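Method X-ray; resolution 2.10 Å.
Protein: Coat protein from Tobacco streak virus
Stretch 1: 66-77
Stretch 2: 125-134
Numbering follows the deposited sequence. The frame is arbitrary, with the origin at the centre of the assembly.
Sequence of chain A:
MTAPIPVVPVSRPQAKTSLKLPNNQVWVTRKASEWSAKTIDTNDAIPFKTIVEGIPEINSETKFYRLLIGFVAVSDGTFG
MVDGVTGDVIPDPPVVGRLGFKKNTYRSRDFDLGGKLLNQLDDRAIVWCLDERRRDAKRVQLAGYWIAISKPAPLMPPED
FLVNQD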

# COMPACT_ATOMS: atom_id res chain seq x y z
N ARG A 66 -16.97 -5.71 6.04
CA ARG A 66 -17.40 -5.89 4.64
C ARG A 66 -16.18 -5.90 3.77
O ARG A 66 -15.24 -5.13 4.00
CB ARG A 66 -18.26 -4.71 4.18
CG ARG A 66 -19.51 -4.53 4.99
CD ARG A 66 -20.36 -3.34 4.58
NE ARG A 66 -20.94 -3.49 3.25
CZ ARG A 66 -21.68 -2.53 2.67
NH1 ARG A 66 -21.89 -1.36 3.28
NH2 ARG A 66 -22.16 -2.71 1.44
N LEU A 67 -16.20 -6.71 2.75
CA LEU A 67 -15.24 -6.63 1.69
C LEU A 67 -16.03 -6.40 0.39
O LEU A 67 -16.94 -7.20 0.07
CB LEU A 67 -14.48 -7.91 1.61
CG LEU A 67 -13.64 -8.04 0.33
CD1 LEU A 67 -12.46 -7.07 0.28
CD2 LEU A 67 -13.16 -9.45 0.24
N LEU A 68 -15.69 -5.37 -0.35
CA LEU A 68 -16.25 -5.06 -1.65
C LEU A 68 -15.26 -5.35 -2.72
O LEU A 68 -14.08 -4.91 -2.62
CB LEU A 68 -16.58 -3.59 -1.78
CG LEU A 68 -17.92 -3.07 -1.24
CD1 LEU A 68 -18.39 -3.69 0.03
CD2 LEU A 68 -17.93 -1.55 -1.15
N ILE A 69 -15.68 -6.12 -3.72
CA ILE A 69 -14.86 -6.30 -4.86
C ILE A 69 -15.61 -6.00 -6.14
O ILE A 69 -16.85 -6.16 -6.24
CB ILE A 69 -14.20 -7.65 -4.89
CG1 ILE A 69 -15.19 -8.72 -5.10
CG2 ILE A 69 -13.45 -8.01 -3.60
CD1 ILE A 69 -14.61 -9.68 -6.08
N GLY A 70 -14.87 -5.53 -7.13
CA GLY A 70 -15.44 -5.27 -8.45
C GLY A 70 -14.47 -5.72 -9.47
O GLY A 70 -13.26 -5.62 -9.26
N PHE A 71 -14.95 -6.22 -10.58
CA PHE A 71 -14.08 -6.70 -11.62
C PHE A 71 -14.77 -6.75 -12.95
O PHE A 71 -16.01 -6.72 -13.03
CB PHE A 71 -13.50 -8.05 -11.28
CG PHE A 71 -14.52 -9.14 -11.21
CD1 PHE A 71 -15.19 -9.41 -10.02
CD2 PHE A 71 -14.79 -9.93 -12.32
CE1 PHE A 71 -16.15 -10.41 -9.92
CE2 PHE A 71 -15.76 -10.94 -12.25
CZ PHE A 71 -16.44 -11.16 -11.05
N VAL A 72 -13.95 -6.80 -13.98
CA VAL A 72 -14.37 -7.13 -15.34
C VAL A 72 -13.56 -8.33 -15.80
O VAL A 72 -12.35 -8.37 -15.59
CB VAL A 72 -14.12 -5.95 -16.31
CG1 VAL A 72 -14.53 -6.32 -17.72
CG2 VAL A 72 -15.02 -4.80 -15.95
N ALA A 73 -14.20 -9.32 -16.43
CA ALA A 73 -13.46 -10.50 -16.94
C ALA A 73 -13.55 -10.60 -18.48
O ALA A 73 -14.48 -10.11 -19.11
CB ALA A 73 -14.06 -11.75 -16.33
N VAL A 74 -12.62 -11.31 -19.08
CA VAL A 74 -12.66 -11.54 -20.54
C VAL A 74 -13.51 -12.77 -20.96
O VAL A 74 -13.58 -13.08 -22.13
CB VAL A 74 -11.24 -11.71 -21.13
CG1 VAL A 74 -10.42 -10.47 -20.88
CG2 VAL A 74 -10.54 -12.93 -20.56
N SER A 75 -14.17 -13.44 -20.02
CA SER A 75 -15.01 -14.59 -20.34
C SER A 75 -16.16 -14.65 -19.30
O SER A 75 -16.08 -14.02 -18.26
CB SER A 75 -14.14 -15.85 -20.22
OG SER A 75 -14.91 -16.98 -19.91
N ASP A 76 -17.22 -15.39 -19.62
CA ASP A 76 -18.23 -15.76 -18.63
C ASP A 76 -17.56 -16.64 -17.58
O ASP A 76 -16.54 -17.25 -17.83
CB ASP A 76 -19.38 -16.55 -19.25
CG ASP A 76 -20.24 -15.72 -20.22
OD1 ASP A 76 -19.84 -14.63 -20.71
OD2 ASP A 76 -21.37 -16.18 -20.51
N GLY A 77 -18.14 -16.73 -16.41
CA GLY A 77 -17.63 -17.65 -15.42
C GLY A 77 -18.38 -17.52 -14.13
O GLY A 77 -19.46 -16.95 -14.09
N ALA A 125 -10.44 -17.00 0.82
CA ALA A 125 -10.01 -16.52 -0.47
C ALA A 125 -11.18 -16.25 -1.35
O ALA A 125 -12.28 -16.80 -1.14
CB ALA A 125 -9.08 -17.52 -1.12
N ILE A 126 -10.96 -15.41 -2.35
CA ILE A 126 -11.93 -15.28 -3.42
C ILE A 126 -11.39 -16.05 -4.60
O ILE A 126 -10.21 -15.97 -4.91
CB ILE A 126 -12.19 -13.82 -3.73
CG1 ILE A 126 -12.92 -13.21 -2.53
CG2 ILE A 126 -13.13 -13.70 -4.93
CD1 ILE A 126 -12.52 -11.80 -2.33
N VAL A 127 -12.26 -16.83 -5.22
CA VAL A 127 -11.88 -17.71 -6.29
C VAL A 127 -12.73 -17.45 -7.52
O VAL A 127 -13.94 -17.35 -7.41
CB VAL A 127 -12.07 -19.19 -5.86
CG1 VAL A 127 -11.73 -20.16 -6.99
CG2 VAL A 127 -11.24 -19.52 -4.64
N TRP A 128 -12.09 -17.36 -8.69
CA TRP A 128 -12.76 -17.22 -9.96
C TRP A 128 -12.57 -18.48 -10.83
O TRP A 128 -11.47 -19.01 -10.87
CB TRP A 128 -12.17 -16.09 -10.79
CG TRP A 128 -12.49 -14.76 -10.34
CD1 TRP A 128 -13.41 -13.94 -10.88
CD2 TRP A 128 -11.90 -14.05 -9.25
NE1 TRP A 128 -13.46 -12.75 -10.18
CE2 TRP A 128 -12.52 -12.79 -9.18
CE3 TRP A 128 -10.88 -14.35 -8.33
CZ2 TRP A 128 -12.18 -11.83 -8.22
CZ3 TRP A 128 -10.52 -13.39 -7.39
CH2 TRP A 128 -11.15 -12.14 -7.36
N CYS A 129 -13.64 -18.92 -11.49
CA CYS A 129 -13.58 -20.01 -12.51
C CYS A 129 -14.08 -19.48 -13.85
O CYS A 129 -15.28 -19.19 -14.01
CB CYS A 129 -14.50 -21.17 -12.10
SG CYS A 129 -14.25 -21.68 -10.39
N LEU A 130 -13.19 -19.37 -14.81
CA LEU A 130 -13.55 -18.87 -16.11
C LEU A 130 -13.91 -20.02 -17.05
O LEU A 130 -13.24 -21.02 -17.07
CB LEU A 130 -12.39 -18.07 -16.69
CG LEU A 130 -12.35 -16.60 -16.26
CD1 LEU A 130 -12.11 -16.48 -14.77
CD2 LEU A 130 -11.23 -15.91 -16.97
N ASP A 131 -14.92 -19.79 -17.88
CA ASP A 131 -15.35 -20.72 -18.93
C ASP A 131 -14.30 -20.83 -20.02
O ASP A 131 -14.01 -21.92 -20.46
CB ASP A 131 -16.67 -20.27 -19.56
CG ASP A 131 -17.88 -20.43 -18.60
OD1 ASP A 131 -17.71 -20.89 -17.44
OD2 ASP A 131 -19.02 -20.03 -19.01
N GLU A 132 -13.76 -19.70 -20.45
CA GLU A 132 -12.85 -19.63 -21.57
C GLU A 132 -11.66 -18.68 -21.23
O GLU A 132 -11.69 -17.96 -20.22
CB GLU A 132 -13.64 -19.13 -22.80
N ARG A 133 -10.62 -18.71 -22.06
CA ARG A 133 -9.43 -17.85 -21.91
C ARG A 133 -8.81 -17.92 -20.51
O ARG A 133 -8.35 -16.88 -19.92
CB ARG A 133 -9.77 -16.41 -22.28
CG ARG A 133 -10.28 -16.28 -23.73
CD ARG A 133 -10.33 -14.83 -24.24
NE ARG A 133 -9.05 -14.15 -23.97
CZ ARG A 133 -8.80 -12.85 -24.11
NH1 ARG A 133 -9.73 -12.02 -24.58
NH2 ARG A 133 -7.59 -12.38 -23.79
N ARG A 134 -8.77 -19.14 -20.00
CA ARG A 134 -8.44 -19.39 -18.60
C ARG A 134 -7.01 -19.06 -18.20
O ARG A 134 -6.68 -19.01 -17.01
CB ARG A 134 -8.74 -20.85 -18.26
CG ARG A 134 -10.23 -21.17 -18.34
CD ARG A 134 -10.59 -22.65 -18.10
NE ARG A 134 -9.98 -23.12 -16.87

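The two stretches of the tobacco streak virus coat protein pack through apolar and aromatic side chains along two strands and join by two hydrogen bonds donated by backbone amides where the first stretch turns in beside the second. Strands 66-73 and 125-130 run in nearly the same direction, at 19°, but their axes stay 10.7 Å apart, so side chains rather than backbone fill the gap. Alternate residues L67, I69 and F71 point toward I126 and W128. L67 CD2 lies 3.5 Å from I126 CD1, and I69 reaches both partners, with its CG2 4.1 Å from I126 CD1 and its CD1 3.9 Å from W128 CZ2. The edge of W128 meets the face of F71 at 86°, with F71 CZ 3.5 Å from W128 NE1.

Beyond A73 the backbones converge. D131 N donates to D76 O (3.0 Å, nearly linear at 172°), and E132 N donates to S75 OG (3.0 Å). S75 OG in turn donates to D76 O at 2.7 Å, linking the two acceptors. G77 pairs antiparallel with L130, and G77 CA lies 3.1 Å from C129 O; an ideal CB on G77 would fall 2.3 Å from that oxygen, a clash the glycine avoids. V74 CB sits over one face of the R133 guanidinium, 3.8 Å from R133 NH1.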